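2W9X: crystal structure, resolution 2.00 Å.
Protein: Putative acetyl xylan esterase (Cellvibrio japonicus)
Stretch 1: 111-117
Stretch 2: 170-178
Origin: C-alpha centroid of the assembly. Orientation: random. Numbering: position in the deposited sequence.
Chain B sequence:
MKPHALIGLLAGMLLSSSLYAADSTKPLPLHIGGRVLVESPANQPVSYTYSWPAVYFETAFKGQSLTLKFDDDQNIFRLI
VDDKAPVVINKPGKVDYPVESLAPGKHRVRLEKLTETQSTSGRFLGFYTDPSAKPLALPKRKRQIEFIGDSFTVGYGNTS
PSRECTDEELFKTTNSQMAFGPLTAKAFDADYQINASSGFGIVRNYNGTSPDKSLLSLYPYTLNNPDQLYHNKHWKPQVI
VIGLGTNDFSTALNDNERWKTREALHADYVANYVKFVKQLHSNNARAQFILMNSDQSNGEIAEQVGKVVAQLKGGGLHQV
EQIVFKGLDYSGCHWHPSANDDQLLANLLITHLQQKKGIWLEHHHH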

ATOM      1  N   LEU B 111     -28.727  -0.442  18.778  1.00 39.19           N
ATOM      2  CA  LEU B 111     -28.242   0.319  19.929  1.00 38.57           C
ATOM      3  C   LEU B 111     -26.725   0.454  19.809  1.00 38.72           C
ATOM      4  O   LEU B 111     -26.036  -0.551  19.570  1.00 37.81           O
ATOM      5  CB  LEU B 111     -28.611  -0.403  21.232  1.00 38.54           C
ATOM      6  CG  LEU B 111     -27.944   0.021  22.550  1.00 38.80           C
ATOM      7  CD1 LEU B 111     -28.565   1.296  23.114  1.00 38.85           C
ATOM      8  CD2 LEU B 111     -27.991  -1.114  23.585  1.00 37.68           C
ATOM      9  N   GLU B 112     -26.205   1.679  19.961  1.00 38.73           N
ATOM     10  CA  GLU B 112     -24.754   1.917  19.836  1.00 39.10           C
ATOM     11  C   GLU B 112     -24.147   2.640  21.036  1.00 38.75           C
ATOM     12  O   GLU B 112     -24.657   3.662  21.480  1.00 38.32           O
ATOM     13  CB  GLU B 112     -24.435   2.729  18.562  1.00 39.39           C
ATOM     14  CG  GLU B 112     -24.862   2.061  17.249  1.00 39.76           C
ATOM     15  CD  GLU B 112     -24.658   2.921  16.017  1.00 39.92           C
ATOM     16  OE1 GLU B 112     -24.496   4.163  16.118  1.00 40.87           O
ATOM     17  OE2 GLU B 112     -24.664   2.338  14.918  1.00 40.77           O
ATOM     18  N   LYS B 113     -23.034   2.110  21.536  1.00 38.63           N
ATOM     19  CA  LYS B 113     -22.190   2.807  22.511  1.00 38.28           C
ATOM     20  C   LYS B 113     -21.432   3.955  21.809  1.00 38.09           C
ATOM     21  O   LYS B 113     -20.898   3.785  20.709  1.00 38.06           O
ATOM     22  CB  LYS B 113     -21.225   1.808  23.155  1.00 38.93           C
ATOM     23  CG  LYS B 113     -20.160   2.368  24.084  1.00 39.73           C
ATOM     24  CD  LYS B 113     -18.997   1.377  24.117  1.00 41.66           C
ATOM     25  CE  LYS B 113     -18.379   1.213  25.489  1.00 42.87           C
ATOM     26  NZ  LYS B 113     -17.434   2.291  25.831  1.00 42.44           N
ATOM     27  N   LEU B 114     -21.414   5.122  22.453  1.00 37.21           N
ATOM     28  CA  LEU B 114     -20.800   6.330  21.888  1.00 37.02           C
ATOM     29  C   LEU B 114     -19.492   6.662  22.582  1.00 36.92           C
ATOM     30  O   LEU B 114     -18.545   7.113  21.959  1.00 37.67           O
ATOM     31  CB  LEU B 114     -21.761   7.517  22.071  1.00 36.61           C
ATOM     32  CG  LEU B 114     -22.848   7.820  21.049  1.00 36.28           C
ATOM     33  CD1 LEU B 114     -23.361   6.621  20.318  1.00 36.36           C
ATOM     34  CD2 LEU B 114     -23.972   8.658  21.641  1.00 36.28           C
ATOM     35  N   THR B 115     -19.454   6.438  23.889  1.00 37.44           N
ATOM     36  CA  THR B 115     -18.390   6.955  24.741  1.00 37.33           C
ATOM     37  C   THR B 115     -17.270   5.933  24.988  1.00 37.99           C
ATOM     38  O   THR B 115     -17.412   4.748  24.679  1.00 37.91           O
ATOM     39  CB  THR B 115     -18.960   7.415  26.083  1.00 37.19           C
ATOM     40  OG1 THR B 115     -19.843   6.408  26.582  1.00 36.42           O
ATOM     41  CG2 THR B 115     -19.732   8.735  25.934  1.00 36.26           C
ATOM     42  N   GLU B 116     -16.150   6.419  25.519  1.00 38.08           N
ATOM     43  CA  GLU B 116     -15.006   5.589  25.838  1.00 38.52           C
ATOM     44  C   GLU B 116     -14.945   5.366  27.339  1.00 38.77           C
ATOM     45  O   GLU B 116     -15.158   6.306  28.122  1.00 39.00           O
ATOM     46  CB  GLU B 116     -13.702   6.244  25.375  1.00 38.47           C
ATOM     47  CG  GLU B 116     -12.475   5.388  25.684  1.00 38.88           C
ATOM     48  CD  GLU B 116     -11.169   5.984  25.206  1.00 39.10           C
ATOM     49  OE1 GLU B 116     -11.017   7.225  25.186  1.00 38.80           O
ATOM     50  OE2 GLU B 116     -10.271   5.190  24.863  1.00 41.32           O
ATOM     51  N   THR B 117     -14.658   4.118  27.710  1.00 38.52           N
ATOM     52  CA  THR B 117     -14.483   3.682  29.092  1.00 38.96           C
ATOM     53  C   THR B 117     -13.149   2.944  29.184  1.00 39.76           C
ATOM     54  O   THR B 117     -13.047   1.784  28.765  1.00 39.35           O
ATOM     55  CB  THR B 117     -15.604   2.703  29.523  1.00 39.10           C
ATOM     56  OG1 THR B 117     -15.747   1.667  28.532  1.00 40.30           O
ATOM     57  CG2 THR B 117     -16.949   3.419  29.713  1.00 35.95           C
ATOM     58  N   LEU B 170     -14.953  16.298  27.779  1.00 40.39           N
ATOM     59  CA  LEU B 170     -14.257  15.321  26.940  1.00 39.93           C
ATOM     60  C   LEU B 170     -15.044  14.017  26.852  1.00 39.49           C
ATOM     61  O   LEU B 170     -15.268  13.492  25.765  1.00 39.34           O
ATOM     62  CB  LEU B 170     -12.826  15.089  27.438  1.00 40.02           C
ATOM     63  CG  LEU B 170     -11.946  14.008  26.779  1.00 40.24           C
ATOM     64  CD1 LEU B 170     -11.871  14.189  25.261  1.00 40.80           C
ATOM     65  CD2 LEU B 170     -10.541  14.045  27.400  1.00 40.51           C
ATOM     66  N   PHE B 171     -15.487  13.507  27.990  1.00 39.69           N
ATOM     67  CA  PHE B 171     -16.302  12.299  28.007  1.00 39.54           C
ATOM     68  C   PHE B 171     -17.578  12.447  27.153  1.00 39.37           C
ATOM     69  O   PHE B 171     -17.848  11.588  26.303  1.00 38.86           O
ATOM     70  CB  PHE B 171     -16.634  11.878  29.455  1.00 40.00           C
ATOM     71  CG  PHE B 171     -17.719  10.845  29.547  1.00 40.14           C
ATOM     72  CD1 PHE B 171     -17.427   9.498  29.360  1.00 40.40           C
ATOM     73  CD2 PHE B 171     -19.042  11.225  29.797  1.00 41.39           C
ATOM     74  CE1 PHE B 171     -18.443   8.533  29.432  1.00 41.96           C
ATOM     75  CE2 PHE B 171     -20.063  10.279  29.859  1.00 41.61           C
ATOM     76  CZ  PHE B 171     -19.762   8.925  29.681  1.00 41.72           C
ATOM     77  N   LYS B 172     -18.339  13.529  27.382  1.00 38.87           N
ATOM     78  CA  LYS B 172     -19.609  13.806  26.678  1.00 38.86           C
ATOM     79  C   LYS B 172     -19.467  13.998  25.172  1.00 38.65           C
ATOM     80  O   LYS B 172     -20.363  13.628  24.403  1.00 38.80           O
ATOM     81  CB  LYS B 172     -20.284  15.087  27.213  1.00 39.12           C
ATOM     82  CG  LYS B 172     -20.979  14.981  28.543  1.00 39.47           C
ATOM     83  CD  LYS B 172     -21.697  16.303  28.842  1.00 39.00           C
ATOM     84  N   THR B 173     -18.372  14.625  24.755  1.00 38.11           N
ATOM     85  CA  THR B 173     -18.211  15.012  23.366  1.00 37.45           C
ATOM     86  C   THR B 173     -17.550  13.916  22.531  1.00 37.65           C
ATOM     87  O   THR B 173     -17.431  14.041  21.314  1.00 38.27           O
ATOM     88  CB  THR B 173     -17.464  16.361  23.228  1.00 37.60           C
ATOM     89  OG1 THR B 173     -16.190  16.291  23.889  1.00 37.83           O
ATOM     90  CG2 THR B 173     -18.300  17.512  23.812  1.00 36.31           C
ATOM     91  N   THR B 174     -17.148  12.830  23.181  1.00 37.58           N
ATOM     92  CA  THR B 174     -16.540  11.699  22.481  1.00 37.68           C
ATOM     93  C   THR B 174     -17.659  10.828  21.892  1.00 38.40           C
ATOM     94  O   THR B 174     -18.480  10.272  22.627  1.00 39.37           O
ATOM     95  CB  THR B 174     -15.551  10.897  23.398  1.00 37.55           C
ATOM     96  OG1 THR B 174     -14.456  11.737  23.790  1.00 35.84           O
ATOM     97  CG2 THR B 174     -14.997   9.658  22.683  1.00 36.14           C
ATOM     98  N   ASN B 175     -17.718  10.755  20.562  1.00 38.93           N
ATOM     99  CA  ASN B 175     -18.708   9.912  19.893  1.00 38.37           C
ATOM    100  C   ASN B 175     -18.017   8.957  18.926  1.00 38.59           C
ATOM    101  O   ASN B 175     -17.699   9.321  17.778  1.00 37.70           O
ATOM    102  CB  ASN B 175     -19.770  10.754  19.178  1.00 38.82           C
ATOM    103  CG  ASN B 175     -20.916   9.910  18.618  1.00 39.39           C
ATOM    104  OD1 ASN B 175     -20.738   8.744  18.271  1.00 38.93           O
ATOM    105  ND2 ASN B 175     -22.094  10.514  18.507  1.00 35.32           N
ATOM    106  N   SER B 176     -17.811   7.723  19.387  1.00 37.51           N
ATOM    107  CA  SER B 176     -17.072   6.745  18.613  1.00 37.68           C
ATOM    108  C   SER B 176     -17.749   6.383  17.293  1.00 37.81           C
ATOM    109  O   SER B 176     -17.078   6.001  16.339  1.00 37.85           O
ATOM    110  CB  SER B 176     -16.822   5.483  19.450  1.00 37.94           C
ATOM    111  OG  SER B 176     -15.884   5.759  20.483  1.00 37.60           O
ATOM    112  N   GLN B 177     -19.075   6.501  17.253  1.00 37.81           N
ATOM    113  CA  GLN B 177     -19.854   6.106  16.089  1.00 38.07           C
ATOM    114  C   GLN B 177     -19.735   7.124  14.960  1.00 38.70           C
ATOM    115  O   GLN B 177     -20.092   6.838  13.806  1.00 38.51           O
ATOM    116  CB  GLN B 177     -21.325   5.899  16.466  1.00 37.91           C
ATOM    117  CG  GLN B 177     -21.572   4.822  17.529  1.00 36.77           C
ATOM    118  CD  GLN B 177     -21.074   3.435  17.134  1.00 35.63           C
ATOM    119  OE1 GLN B 177     -20.952   2.558  17.981  1.00 37.43           O
ATOM    120  NE2 GLN B 177     -20.804   3.229  15.856  1.00 34.11           N
ATOM    121  N   MET B 178     -19.233   8.311  15.295  1.00 39.14           N
ATOM    122  CA  MET B 178     -18.909   9.319  14.277  1.00 40.37           C
ATOM    123  C   MET B 178     -17.426   9.420  13.925  1.00 39.27           C
ATOM    124  O   MET B 178     -17.052  10.187  13.030  1.00 38.08           O
ATOM    125  CB  MET B 178     -19.483  10.660  14.661  1.00 39.85           C
ATOM    126  CG  MET B 178     -20.971  10.554  14.582  1.00 40.36           C
ATOM    127  SD  MET B 178     -21.710  12.104  14.665  1.00 48.11           S
ATOM    128  CE  MET B 178     -21.329  12.527  16.350  1.00 46.64           C
TER
HETATM  129  O   HOH W   1     -16.154   9.315  26.167  1.00 35.89           O

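Two segments can be joined by few direct polar links when carbon contacts and a bridging water supplement them, and the meeting of a strand end with the chain that follows a helix in this putative acetyl xylan esterase is a compact example. Leu114, just past the strand, is covered most. Leu114 O accepts the one direct hydrogen bond assigned across the contact, from Ser176 N at 2.7 Å and an almost linear 170°, and the CA of Asn175 adds a CA-H...O contact to the same oxygen at 3.5 Å. Leu114 O also lies 3.2 Å from Thr174 O, but both are acceptors and form no hydrogen bond.

Gln177, covered nearly as much, points its CA-to-CB bond toward the strand side. Gln177 CG packs 3.8 Å from Leu114 CD1 and 3.3 Å from Glu112 OE1, so its aliphatic part meets both apolar and charged neighbours.

Thr115 extends the contact to the helix. Thr115 CG2 sits over one face of the Phe171 ring, 4.0 Å from the centroid and 23° off the normal, a CH-pi arrangement. Beside it a water bridges the backbones, accepting from Glu116 N (3.0 Å to the water O) and donating to Phe171 O (2.8 Å from the water O).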